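Local coordinates for protein nucleoporin NUP170 (Chaetomium thermophilum, PDB 5HAX) that probably serves as a scaffold nucleoporin of the nuclear pore complex, joining an N-terminal beta-propeller to an alpha-helical domain, at residues Y107-T113 / A138-I144; R239-Y243 / A304-L309; S322-S326 / L337-S341; T601-V607 / T619-L625; S681-I686 / Q719-Q723. All blocks are in the same frame, centred on the assembly; numbering follows the deposited sequence.

Interaction 1: Y107-T113 / A138-I144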
# COMPACT_ATOMS: atom_id res chain seq x y z
N TYR A 107 30.48 6.07 4.01
CA TYR A 107 30.67 7.36 3.35
C TYR A 107 31.07 8.36 4.43
O TYR A 107 30.26 8.71 5.29
CB TYR A 107 29.41 7.82 2.63
CG TYR A 107 29.50 9.24 2.11
CD1 TYR A 107 28.96 10.30 2.82
CD2 TYR A 107 30.15 9.52 0.91
CE1 TYR A 107 29.05 11.59 2.35
CE2 TYR A 107 30.25 10.81 0.44
CZ TYR A 107 29.69 11.84 1.16
OH TYR A 107 29.79 13.14 0.69
N GLU A 108 32.32 8.84 4.36
CA GLU A 108 32.89 9.66 5.41
C GLU A 108 33.52 10.94 4.86
O GLU A 108 34.37 11.54 5.53
CB GLU A 108 33.93 8.86 6.21
CG GLU A 108 33.48 7.43 6.49
CD GLU A 108 34.39 6.70 7.46
OE1 GLU A 108 35.02 7.36 8.31
OE2 GLU A 108 34.47 5.46 7.37
N GLU A 109 33.12 11.37 3.66
CA GLU A 109 33.65 12.61 3.10
C GLU A 109 33.22 13.82 3.92
O GLU A 109 33.95 14.81 3.98
CB GLU A 109 33.19 12.78 1.65
CG GLU A 109 33.55 11.62 0.73
CD GLU A 109 35.03 11.33 0.71
OE1 GLU A 109 35.44 10.26 1.20
OE2 GLU A 109 35.80 12.18 0.20
N ALA A 110 32.05 13.75 4.55
CA ALA A 110 31.50 14.91 5.25
C ALA A 110 32.45 15.38 6.34
O ALA A 110 33.14 14.59 6.99
CB ALA A 110 30.14 14.57 5.86
N THR A 111 32.47 16.70 6.53
CA THR A 111 33.36 17.34 7.49
C THR A 111 32.68 17.67 8.81
O THR A 111 33.37 17.74 9.84
CB THR A 111 33.94 18.63 6.89
OG1 THR A 111 34.63 19.37 7.90
CG2 THR A 111 32.85 19.51 6.28
N HIS A 112 31.36 17.85 8.82
CA HIS A 112 30.62 18.23 10.01
C HIS A 112 29.53 17.20 10.32
O HIS A 112 29.23 16.31 9.51
CB HIS A 112 30.01 19.63 9.86
CG HIS A 112 31.02 20.73 9.89
ND1 HIS A 112 31.54 21.31 8.75
CD2 HIS A 112 31.62 21.36 10.93
CE1 HIS A 112 32.40 22.25 9.09
NE2 HIS A 112 32.47 22.30 10.41
N THR A 113 28.94 17.35 11.50
CA THR A 113 27.96 16.38 12.00
C THR A 113 26.78 16.25 11.04
O THR A 113 26.21 17.25 10.60
CB THR A 113 27.47 16.82 13.38
OG1 THR A 113 28.59 17.03 14.25
CG2 THR A 113 26.54 15.76 13.99
N ALA A 138 22.46 15.87 4.91
CA ALA A 138 22.49 17.20 5.51
C ALA A 138 23.38 17.19 6.75
O ALA A 138 23.24 16.33 7.62
CB ALA A 138 21.08 17.66 5.89
N THR A 139 24.31 18.15 6.81
CA THR A 139 25.16 18.36 7.97
C THR A 139 24.87 19.74 8.57
O THR A 139 24.03 20.49 8.07
CB THR A 139 26.64 18.24 7.61
OG1 THR A 139 27.06 19.38 6.85
CG2 THR A 139 26.91 16.97 6.80
N THR A 140 25.60 20.07 9.63
CA THR A 140 25.47 21.39 10.24
C THR A 140 26.08 22.49 9.38
O THR A 140 25.91 23.67 9.71
CB THR A 140 26.12 21.41 11.63
OG1 THR A 140 27.49 20.99 11.52
CG2 THR A 140 25.39 20.47 12.58
N SER A 141 26.77 22.13 8.29
CA SER A 141 27.44 23.09 7.43
C SER A 141 26.93 23.10 5.99
O SER A 141 27.02 24.14 5.33
CB SER A 141 28.95 22.82 7.42
OG SER A 141 29.65 23.80 6.67
N GLU A 142 26.40 21.99 5.49
CA GLU A 142 26.01 21.91 4.09
C GLU A 142 25.07 20.73 3.87
O GLU A 142 24.92 19.86 4.73
CB GLU A 142 27.25 21.77 3.20
CG GLU A 142 28.08 20.54 3.51
CD GLU A 142 29.43 20.53 2.80
OE1 GLU A 142 30.28 19.69 3.16
OE2 GLU A 142 29.63 21.37 1.90
N ILE A 143 24.44 20.73 2.70
CA ILE A 143 23.67 19.59 2.20
C ILE A 143 24.39 19.04 0.98
O ILE A 143 24.84 19.80 0.11
CB ILE A 143 22.22 19.97 1.84
CG1 ILE A 143 21.48 20.51 3.07
CG2 ILE A 143 21.48 18.77 1.28
CD1 ILE A 143 21.63 22.00 3.29
N ILE A 144 24.47 17.71 0.90
CA ILE A 144 25.25 17.02 -0.12
C ILE A 144 24.33 16.06 -0.87
O ILE A 144 23.56 15.31 -0.24
CB ILE A 144 26.43 16.26 0.50
CG1 ILE A 144 27.30 17.22 1.32
CG2 ILE A 144 27.26 15.57 -0.58
CD1 ILE A 144 28.24 16.52 2.29
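Thr113 O takes a backbone hydrogen bond from Thr140 N, 3.0 Å long and bent at the hydrogen (137°) although the donor stands almost in line with the carbonyl, and a C-H...O contact from Thr139 CA. Threonine suits position 139 because its two branches do different work. Its OG1, set between the backbone N and the carbonyl carbon (chi1 73°), accepts from Ser141 N at 3.1 Å and from Glu142 N at 3.0 Å, an ST turn and ST motif in one. The turn joins strands 133-139 and 142-151 of a four-stranded antiparallel sheet, consistent with a propeller blade, while 107-113 is the link from the preceding sheet. The other branch, CG2 of Thr139, packs on the loop, 4.1 Å from the small CB of Ala110. His112 borders the turn: its CB lies 3.3 Å from Thr140 OG1, and Ser141 CB approaches the ring obliquely at ND1. Farther down, Tyr107 reaches across with its ring, CG anti to the backbone N (chi1 172°), and its OH meets Ile144 CG2 at 3.7 Å. Tyr107 also packs on an apolar side chain of a second protein's chain.

Interaction 2: R239-Y243 / A304-L309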
# COMPACT_ATOMS: atom_id res chain seq x y z
N ARG A 239 -1.90 15.55 -4.97
CA ARG A 239 -2.51 16.87 -4.84
C ARG A 239 -1.49 17.99 -4.99
O ARG A 239 -1.87 19.16 -4.88
CB ARG A 239 -3.21 16.99 -3.49
CG ARG A 239 -4.14 15.84 -3.14
CD ARG A 239 -4.80 16.07 -1.80
NE ARG A 239 -5.33 14.85 -1.21
CZ ARG A 239 -6.61 14.48 -1.23
NH1 ARG A 239 -6.98 13.35 -0.65
NH2 ARG A 239 -7.52 15.24 -1.83
N ASN A 240 -0.22 17.67 -5.25
CA ASN A 240 0.85 18.66 -5.32
C ASN A 240 0.93 19.49 -4.03
O ASN A 240 1.18 20.70 -4.07
CB ASN A 240 0.69 19.57 -6.54
CG ASN A 240 0.87 18.82 -7.85
OD1 ASN A 240 1.62 17.85 -7.92
ND2 ASN A 240 0.18 19.27 -8.88
N LEU A 241 0.73 18.83 -2.89
CA LEU A 241 0.75 19.50 -1.60
C LEU A 241 1.95 19.06 -0.77
O LEU A 241 2.51 17.98 -0.97
CB LEU A 241 -0.54 19.22 -0.82
CG LEU A 241 -1.84 19.74 -1.43
CD1 LEU A 241 -3.02 19.36 -0.54
CD2 LEU A 241 -1.79 21.25 -1.63
N LEU A 242 2.33 19.94 0.15
CA LEU A 242 3.36 19.69 1.15
C LEU A 242 2.82 20.16 2.49
O LEU A 242 2.29 21.27 2.58
CB LEU A 242 4.65 20.42 0.79
CG LEU A 242 5.85 20.30 1.73
CD1 LEU A 242 6.42 18.89 1.72
CD2 LEU A 242 6.92 21.31 1.35
N TYR A 243 2.94 19.32 3.52
CA TYR A 243 2.47 19.63 4.86
C TYR A 243 3.64 19.70 5.83
O TYR A 243 4.59 18.91 5.72
CB TYR A 243 1.48 18.58 5.38
CG TYR A 243 0.27 18.34 4.51
CD1 TYR A 243 -0.85 19.15 4.60
CD2 TYR A 243 0.24 17.27 3.62
CE1 TYR A 243 -1.97 18.91 3.82
CE2 TYR A 243 -0.87 17.03 2.83
CZ TYR A 243 -1.97 17.85 2.94
OH TYR A 243 -3.09 17.62 2.16
N ALA A 304 -9.29 9.31 -1.24
CA ALA A 304 -10.42 10.08 -0.75
C ALA A 304 -10.37 11.48 -1.35
O ALA A 304 -9.28 12.05 -1.51
CB ALA A 304 -10.42 10.16 0.78
N SER A 305 -11.54 12.02 -1.67
CA SER A 305 -11.62 13.36 -2.25
C SER A 305 -11.51 14.44 -1.19
O SER A 305 -10.71 15.38 -1.32
CB SER A 305 -12.94 13.51 -3.02
OG SER A 305 -13.13 14.85 -3.44
N LYS A 306 -12.31 14.34 -0.12
CA LYS A 306 -12.39 15.39 0.89
C LYS A 306 -11.32 15.26 1.96
O LYS A 306 -10.58 16.21 2.21
CB LYS A 306 -13.79 15.37 1.52
CG LYS A 306 -14.91 15.73 0.56
CD LYS A 306 -16.28 15.42 1.14
CE LYS A 306 -17.38 15.68 0.12
NZ LYS A 306 -18.70 15.18 0.59
N LEU A 307 -11.21 14.09 2.60
CA LEU A 307 -10.26 13.91 3.69
C LEU A 307 -8.84 13.92 3.13
O LEU A 307 -8.44 13.02 2.39
CB LEU A 307 -10.54 12.61 4.43
CG LEU A 307 -11.86 12.58 5.21
CD1 LEU A 307 -12.09 11.20 5.81
CD2 LEU A 307 -11.87 13.64 6.31
N HIS A 308 -8.07 14.95 3.50
CA HIS A 308 -6.72 15.15 3.01
C HIS A 308 -5.64 14.62 3.94
O HIS A 308 -4.54 14.30 3.48
CB HIS A 308 -6.45 16.65 2.80
CG HIS A 308 -6.99 17.20 1.52
ND1 HIS A 308 -8.31 17.07 1.15
CD2 HIS A 308 -6.40 17.91 0.54
CE1 HIS A 308 -8.50 17.66 -0.01
NE2 HIS A 308 -7.36 18.18 -0.41
N LEU A 309 -5.91 14.51 5.24
CA LEU A 309 -4.83 14.41 6.21
C LEU A 309 -5.33 13.73 7.48
O LEU A 309 -6.44 13.99 7.94
CB LEU A 309 -4.29 15.80 6.54
CG LEU A 309 -2.98 15.91 7.31
CD1 LEU A 309 -1.83 15.42 6.46
CD2 LEU A 309 -2.77 17.35 7.74
O HOH W 1 -3.06 15.11 1.27
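Two hydrogen bonds carry the polar half of the contact, both from the guanidinium of Arg239 to backbone carbonyls. NH1 of Arg239 reaches Ala304 O at 2.8 Å, and NH2 of Arg239 reaches Ser305 O at 3.2 Å, both oxygens at the group's edge, tilted some 20° out of its plane. Asp236 forms a salt bridge with NE and Ile299 O accepts from NH1 as well, which fixes the rotation of the guanidinium. One face of the His308 ring lies against this group, the planes 31° apart, with NH2 of Arg239 3.2 Å from His308 CE1. Cutting Arg239 back to an alanine would probably leave the carbonyls of Ala304 and Ser305 without these donors, Asp236 without its charged mate and the imidazole uncovered on that face. His308 ND1 donates to Lys306 O at 2.6 Å, nearly in the ring plane, and the nearby arginine charge would probably discourage a second proton on the imidazole. A water lies 2.7 Å from Tyr243 OH and close to His308 O. The two strands belong to neighbouring sheets, as blades of a propeller do; the axes of 241-243 and 307-309 approach to 10.1 Å at 50°. Between them, Leu309 CD1 sits over the face of the Tyr243 ring, a CH-pi contact 4.0 Å from the centroid, and Leu241 CD1 meets the imidazole edge at His308 CD2, 3.8 Å away.

Interaction 3: S322-S326 / L337-S341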
# COMPACT_ATOMS: atom_id res chain seq x y z
N SER A 322 -10.48 17.41 6.47
CA SER A 322 -10.77 17.73 5.09
C SER A 322 -10.10 19.04 4.71
O SER A 322 -9.67 19.82 5.57
CB SER A 322 -12.28 17.85 4.86
OG SER A 322 -12.80 18.95 5.58
N ALA A 323 -10.00 19.28 3.41
CA ALA A 323 -9.55 20.55 2.87
C ALA A 323 -10.35 20.84 1.61
O ALA A 323 -10.68 19.92 0.86
CB ALA A 323 -8.05 20.55 2.57
N THR A 324 -10.67 22.11 1.39
CA THR A 324 -11.52 22.50 0.28
C THR A 324 -11.02 23.81 -0.31
O THR A 324 -10.53 24.68 0.41
CB THR A 324 -12.98 22.66 0.72
OG1 THR A 324 -13.06 23.57 1.82
CG2 THR A 324 -13.56 21.32 1.14
N SER A 325 -11.15 23.93 -1.63
CA SER A 325 -10.83 25.16 -2.33
C SER A 325 -12.03 26.09 -2.33
O SER A 325 -13.18 25.65 -2.24
CB SER A 325 -10.40 24.86 -3.77
OG SER A 325 -10.06 26.05 -4.46
N SER A 326 -11.75 27.39 -2.42
CA SER A 326 -12.83 28.37 -2.47
C SER A 326 -13.62 28.26 -3.77
O SER A 326 -14.82 28.56 -3.78
CB SER A 326 -12.26 29.78 -2.32
OG SER A 326 -11.32 29.84 -1.27
N LEU A 337 -5.50 22.75 -8.42
CA LEU A 337 -6.23 23.77 -7.68
C LEU A 337 -5.85 23.70 -6.21
O LEU A 337 -5.93 22.63 -5.60
CB LEU A 337 -7.74 23.59 -7.85
CG LEU A 337 -8.47 24.78 -8.48
CD1 LEU A 337 -9.91 24.42 -8.77
CD2 LEU A 337 -8.40 26.00 -7.57
N ALA A 338 -5.45 24.83 -5.65
CA ALA A 338 -4.97 24.86 -4.28
C ALA A 338 -6.15 24.97 -3.32
O ALA A 338 -7.06 25.78 -3.55
CB ALA A 338 -4.03 26.04 -4.06
N PRO A 339 -6.18 24.19 -2.24
CA PRO A 339 -7.18 24.42 -1.20
C PRO A 339 -6.86 25.69 -0.42
O PRO A 339 -5.74 26.20 -0.44
CB PRO A 339 -7.07 23.17 -0.31
CG PRO A 339 -5.65 22.75 -0.46
CD PRO A 339 -5.26 23.10 -1.88
N GLN A 340 -7.87 26.20 0.28
CA GLN A 340 -7.73 27.40 1.08
C GLN A 340 -8.30 27.27 2.48
O GLN A 340 -8.20 28.21 3.27
CB GLN A 340 -8.38 28.60 0.37
CG GLN A 340 -7.75 28.94 -0.97
CD GLN A 340 -6.29 29.35 -0.83
OE1 GLN A 340 -5.86 29.83 0.22
NE2 GLN A 340 -5.52 29.15 -1.90
N SER A 341 -8.89 26.12 2.82
CA SER A 341 -9.48 25.89 4.12
C SER A 341 -9.22 24.45 4.53
O SER A 341 -9.13 23.56 3.69
CB SER A 341 -10.99 26.18 4.11
OG SER A 341 -11.58 25.93 5.37
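With OG anti to the backbone N (chi1 -179°), the hydroxyl of Ser325 is carried across to Ala338 O, to which it donates at 3.1 Å. The same torsion lays OG of Ser325 beside Leu337 CD2, so a small polar residue here serves both a carbonyl and a methyl. Next to it the backbones take over. Thr324 N donates to Ser341 O at 3.1 Å, and Thr324 O is shared by two N-H groups: Gln340 N gives an almost straight bond (174°), whereas Ser341 N gives a weak one of 3.3 Å. Because Gln340 and Ser341 both face Thr324, the extra residue makes a classic beta bulge at the very start of the pairing, and Thr324 with Ser341 forms an antiparallel hydrogen-bonded pair whose side chains lie on one face of the sheet. Ala323 CA adds a C-H...O contact to Ser341 O. Pro339, which has no N-H to offer, stands just before the bulge and contributes packing instead: its CB lies 4.0 Å from Ala323 CB, where the small methyl lets the ring come close. Ser326 OG touches Gln340 CB at 3.6 Å. Strands 318-324 and 341-348, whose facing ends these segments form, are neighbours in a five-stranded sheet, between 307-313 and 33-35, and Ala338, Pro339 and Gln340 rest on Val265 and Ile266 of strand 263-268 in an adjoining sheet.

Interaction 4: T601-V607 / T619-L625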
# COMPACT_ATOMS: atom_id res chain seq x y z
N THR A 601 -6.93 -7.58 -13.55
CA THR A 601 -5.92 -6.75 -14.19
C THR A 601 -5.90 -6.91 -15.71
O THR A 601 -5.27 -6.09 -16.39
CB THR A 601 -4.53 -7.08 -13.65
OG1 THR A 601 -4.20 -8.44 -13.96
CG2 THR A 601 -4.47 -6.87 -12.14
N LEU A 602 -6.57 -7.93 -16.25
CA LEU A 602 -6.54 -8.25 -17.67
C LEU A 602 -7.79 -7.79 -18.41
O LEU A 602 -7.70 -7.15 -19.45
CB LEU A 602 -6.39 -9.77 -17.85
CG LEU A 602 -5.04 -10.31 -18.31
CD1 LEU A 602 -3.91 -9.77 -17.46
CD2 LEU A 602 -5.07 -11.83 -18.27
N TRP A 603 -8.96 -8.12 -17.85
CA TRP A 603 -10.24 -8.07 -18.55
C TRP A 603 -10.40 -6.86 -19.46
O TRP A 603 -10.52 -7.00 -20.69
CB TRP A 603 -11.36 -8.12 -17.51
CG TRP A 603 -12.70 -8.50 -18.05
CD1 TRP A 603 -13.76 -7.68 -18.24
CD2 TRP A 603 -13.11 -9.81 -18.46
NE1 TRP A 603 -14.82 -8.39 -18.75
CE2 TRP A 603 -14.45 -9.70 -18.89
CE3 TRP A 603 -12.49 -11.06 -18.50
CZ2 TRP A 603 -15.17 -10.79 -19.37
CZ3 TRP A 603 -13.20 -12.14 -18.98
CH2 TRP A 603 -14.53 -12.00 -19.40
N LYS A 604 -10.42 -5.66 -18.89
CA LYS A 604 -10.68 -4.44 -19.65
C LYS A 604 -9.43 -3.84 -20.27
O LYS A 604 -9.53 -2.81 -20.94
CB LYS A 604 -11.37 -3.41 -18.75
CG LYS A 604 -12.76 -3.81 -18.28
CD LYS A 604 -13.75 -3.82 -19.43
CE LYS A 604 -15.15 -4.21 -18.96
NZ LYS A 604 -16.14 -4.14 -20.06
N ALA A 605 -8.27 -4.45 -20.07
CA ALA A 605 -7.03 -3.91 -20.61
C ALA A 605 -6.88 -4.26 -22.09
O ALA A 605 -7.33 -5.32 -22.55
CB ALA A 605 -5.83 -4.45 -19.83
N LYS A 606 -6.25 -3.36 -22.83
CA LYS A 606 -5.85 -3.65 -24.20
C LYS A 606 -4.78 -4.73 -24.21
O LYS A 606 -3.93 -4.80 -23.31
CB LYS A 606 -5.32 -2.40 -24.89
CG LYS A 606 -6.28 -1.22 -24.90
CD LYS A 606 -7.52 -1.50 -25.73
CE LYS A 606 -8.37 -0.25 -25.89
NZ LYS A 606 -9.66 -0.53 -26.58
N VAL A 607 -4.82 -5.59 -25.23
CA VAL A 607 -3.84 -6.67 -25.31
C VAL A 607 -2.45 -6.12 -25.64
O VAL A 607 -1.45 -6.58 -25.09
CB VAL A 607 -4.28 -7.72 -26.35
CG1 VAL A 607 -3.25 -8.84 -26.44
CG2 VAL A 607 -5.65 -8.28 -25.99
N THR A 619 0.59 -5.04 -23.34
CA THR A 619 0.19 -4.22 -22.20
C THR A 619 0.56 -4.88 -20.88
O THR A 619 1.09 -4.22 -19.98
CB THR A 619 -1.31 -3.95 -22.25
OG1 THR A 619 -1.70 -3.54 -23.56
CG2 THR A 619 -1.70 -2.88 -21.24
N ILE A 620 0.30 -6.17 -20.76
CA ILE A 620 0.54 -6.91 -19.52
C ILE A 620 1.87 -7.63 -19.65
O ILE A 620 2.10 -8.32 -20.66
CB ILE A 620 -0.60 -7.92 -19.25
CG1 ILE A 620 -1.96 -7.23 -19.32
CG2 ILE A 620 -0.39 -8.58 -17.89
CD1 ILE A 620 -2.15 -6.10 -18.32
N PRO A 621 2.78 -7.51 -18.67
CA PRO A 621 4.03 -8.27 -18.74
C PRO A 621 3.78 -9.77 -18.83
O PRO A 621 2.83 -10.30 -18.25
CB PRO A 621 4.75 -7.89 -17.43
CG PRO A 621 3.74 -7.16 -16.60
CD PRO A 621 2.77 -6.56 -17.55
N THR A 622 4.66 -10.45 -19.58
CA THR A 622 4.49 -11.88 -19.81
C THR A 622 4.49 -12.66 -18.50
O THR A 622 3.70 -13.60 -18.33
CB THR A 622 5.59 -12.40 -20.73
OG1 THR A 622 6.87 -12.20 -20.10
CG2 THR A 622 5.57 -11.68 -22.07
N SER A 623 5.36 -12.29 -17.57
CA SER A 623 5.43 -13.00 -16.29
C SER A 623 4.11 -12.93 -15.55
O SER A 623 3.74 -13.89 -14.86
CB SER A 623 6.55 -12.41 -15.43
OG SER A 623 6.29 -11.05 -15.13
N LYS A 624 3.39 -11.82 -15.67
CA LYS A 624 2.08 -11.71 -15.03
C LYS A 624 1.05 -12.59 -15.73
O LYS A 624 0.19 -13.19 -15.07
CB LYS A 624 1.63 -10.25 -15.04
CG LYS A 624 0.35 -9.99 -14.25
CD LYS A 624 0.57 -10.17 -12.76
CE LYS A 624 -0.73 -9.96 -11.99
NZ LYS A 624 -0.49 -9.31 -10.68
N LEU A 625 1.12 -12.69 -17.05
CA LEU A 625 0.20 -13.55 -17.78
C LEU A 625 0.39 -15.02 -17.41
O LEU A 625 -0.58 -15.78 -17.38
CB LEU A 625 0.38 -13.36 -19.29
CG LEU A 625 -0.07 -12.01 -19.84
CD1 LEU A 625 0.44 -11.81 -21.26
CD2 LEU A 625 -1.59 -11.88 -19.80
O HOH W 2 -0.98 -7.81 -22.93
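Thr619 grips two successive carbonyls of 601-607. Its OG1 donates to Lys606 O at 2.6 Å, coming from well above the carbonyl plane, and its backbone N donates to Val607 O at 3.1 Å in a nearly straight bond (167°). A water close to Val607 O accepts from Ile620 N at 3.0 Å. Beside this polar seam lies an apolar one. Leu602 spreads its two methyls between two partners: CD1 of Leu602 is 3.7 Å from Ile620 CG1 and about as near to its CG2, filling the fork of that branched side chain, while CD2 of Leu602 meets Leu625 CD2 at 3.8 Å. Ala605 CB covers Ile620 CD1 at a looser 4.3 Å.

What positions these groups lies one shell farther out. With OG1 of Thr619 beside the backbone N and anti to the carbonyl carbon (chi1 -48°), the hydroxyl faces Lys606 O and also accepts from Gln609 NE2. A valine in place of Thr619 would probably leave Lys606 O without its hydroxyl donor and the Gln609 amide without its acceptor, so that the two segments would be joined less firmly here. Leu602 and Ala605 are brought to the same side by a type I turn, closed by Ala605 N to Leu602 O at 2.8 Å. Opposite them, Pro621 sits at the N-cap, suited to a helix start by its fixed phi, and its carbonyl accepts from Leu625 N. The two segments flank the short strands 608-609 and 617-618 and join them to helices 586-599 and 622-640, a connection consistent with the stacked helices of nucleoporin alpha-helical domains.

Interaction 5: S681-I686 / Q719-Q723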
# COMPACT_ATOMS: atom_id res chain seq x y z
N SER A 681 -11.42 -20.80 -22.13
CA SER A 681 -11.23 -19.74 -23.11
C SER A 681 -10.19 -18.72 -22.63
O SER A 681 -9.40 -18.21 -23.42
CB SER A 681 -12.56 -19.05 -23.41
OG SER A 681 -12.39 -18.01 -24.36
N ILE A 682 -10.19 -18.42 -21.33
CA ILE A 682 -9.19 -17.51 -20.77
C ILE A 682 -7.79 -18.10 -20.95
O ILE A 682 -6.85 -17.41 -21.36
CB ILE A 682 -9.49 -17.22 -19.29
CG1 ILE A 682 -10.69 -16.28 -19.16
CG2 ILE A 682 -8.28 -16.59 -18.60
CD1 ILE A 682 -11.31 -16.27 -17.78
N SER A 683 -7.64 -19.39 -20.63
CA SER A 683 -6.33 -20.03 -20.76
C SER A 683 -5.88 -20.08 -22.21
O SER A 683 -4.72 -19.81 -22.52
CB SER A 683 -6.38 -21.43 -20.15
OG SER A 683 -5.09 -22.03 -20.15
N GLU A 684 -6.80 -20.44 -23.12
CA GLU A 684 -6.47 -20.41 -24.54
C GLU A 684 -6.09 -19.00 -24.99
O GLU A 684 -5.11 -18.82 -25.72
CB GLU A 684 -7.66 -20.92 -25.37
CG GLU A 684 -7.94 -22.40 -25.21
CD GLU A 684 -9.16 -22.84 -25.99
OE1 GLU A 684 -9.67 -22.05 -26.80
OE2 GLU A 684 -9.61 -23.99 -25.79
N GLY A 685 -6.85 -18.00 -24.55
CA GLY A 685 -6.54 -16.63 -24.93
C GLY A 685 -5.16 -16.19 -24.45
O GLY A 685 -4.42 -15.55 -25.19
N ILE A 686 -4.81 -16.54 -23.21
CA ILE A 686 -3.50 -16.16 -22.69
C ILE A 686 -2.40 -16.88 -23.45
O ILE A 686 -1.38 -16.28 -23.80
CB ILE A 686 -3.43 -16.45 -21.18
CG1 ILE A 686 -4.33 -15.47 -20.42
CG2 ILE A 686 -2.00 -16.33 -20.67
CD1 ILE A 686 -4.53 -15.82 -18.96
N GLN A 719 -12.68 -9.06 -25.04
CA GLN A 719 -13.11 -9.39 -26.40
C GLN A 719 -12.43 -10.66 -26.89
O GLN A 719 -13.07 -11.51 -27.53
CB GLN A 719 -12.81 -8.22 -27.33
CG GLN A 719 -13.57 -6.95 -26.98
CD GLN A 719 -12.90 -5.68 -27.47
OE1 GLN A 719 -11.76 -5.70 -27.94
NE2 GLN A 719 -13.61 -4.56 -27.38
N LEU A 720 -11.14 -10.81 -26.61
CA LEU A 720 -10.42 -12.03 -26.97
C LEU A 720 -11.05 -13.26 -26.32
O LEU A 720 -11.14 -14.32 -26.94
CB LEU A 720 -8.96 -11.90 -26.54
CG LEU A 720 -8.05 -13.12 -26.74
CD1 LEU A 720 -7.87 -13.41 -28.21
CD2 LEU A 720 -6.71 -12.89 -26.06
N PHE A 721 -11.51 -13.12 -25.07
CA PHE A 721 -11.99 -14.27 -24.32
C PHE A 721 -13.43 -14.65 -24.66
O PHE A 721 -13.77 -15.84 -24.62
CB PHE A 721 -11.91 -13.99 -22.81
CG PHE A 721 -10.51 -13.84 -22.28
CD1 PHE A 721 -9.43 -14.46 -22.89
CD2 PHE A 721 -10.27 -13.07 -21.15
CE1 PHE A 721 -8.15 -14.31 -22.39
CE2 PHE A 721 -8.99 -12.93 -20.64
CZ PHE A 721 -7.93 -13.54 -21.27
N SER A 722 -14.28 -13.67 -24.98
CA SER A 722 -15.72 -13.89 -24.92
C SER A 722 -16.50 -13.31 -26.10
O SER A 722 -17.74 -13.35 -26.06
CB SER A 722 -16.27 -13.29 -23.62
OG SER A 722 -16.03 -11.90 -23.56
N GLN A 723 -15.85 -12.79 -27.14
CA GLN A 723 -16.56 -12.16 -28.25
C GLN A 723 -16.06 -12.67 -29.59
O GLN A 723 -14.87 -12.95 -29.75
CB GLN A 723 -16.42 -10.64 -28.19
CG GLN A 723 -17.28 -10.00 -27.11
CD GLN A 723 -17.00 -8.53 -26.94
OE1 GLN A 723 -16.73 -7.82 -27.91
NE2 GLN A 723 -17.07 -8.05 -25.71
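Helix 717-722 abuts the middle of helix 663-694, the CA atoms of Phe721 and Ile682 only 5.6 Å apart. Ser681 ties the backbones together: its OG, anti to the backbone N (chi1 180°), donates to Phe721 O at 2.6 Å, lying in the carbonyl plane on a lone pair. A serine suits the place, being able to donate and short enough to reach the carbonyl of Phe721 across the interface. The ring of Phe721 provides the apolar part. Over one face stands the backbone of the long helix, with Ile682 CA 4.0 Å from the ring centroid in a CH-pi contact, 22° off the normal. Ile682 CG1 lies over the same face, 3.8 Å from Phe721 CD2, and Ile686 CG1 touches CZ of Phe721 at 4.2 Å. Gly685 presents its CA to the ring edge, 3.8 Å from Phe721 CE1; a beta carbon there would collide with that atom, which probably accounts for the glycine. Leu720 CD2 closes over Gly685 O at 3.6 Å. Farther out, helix 622-640 covers Ile686. Phe721 is thus a knob in the hole formed by Ser681, Ile682, Gly685 and Ile686, a knobs-into-holes contact within a bundle of packed helices.

The contacts fall into two groups along the chain. Interactions 1, 2 and 3 lie in the propeller-like N-terminal part, and interactions 4 and 5 in the helical part. Interactions 2 and 3 have centres 9 Å apart and touch: His308 CE1 lies 3.3 Å from Ala323 O, and Leu241 CD2 packs on Pro339 CD at 3.9 Å. Strands 307-313 and 318-324, which carry them in part, are neighbours in one sheet. Interactions 4 and 5, with centres 12 Å apart, are joined by Trp603 on Phe721 and by Leu602 and Leu625 on Ile686. Interaction 1 stands apart within the propeller part, its nearest atoms about 15 Å from those of interaction 2 (centres 33 Å), and its centre is 59 Å from that of interaction 5, across the centre of the chain.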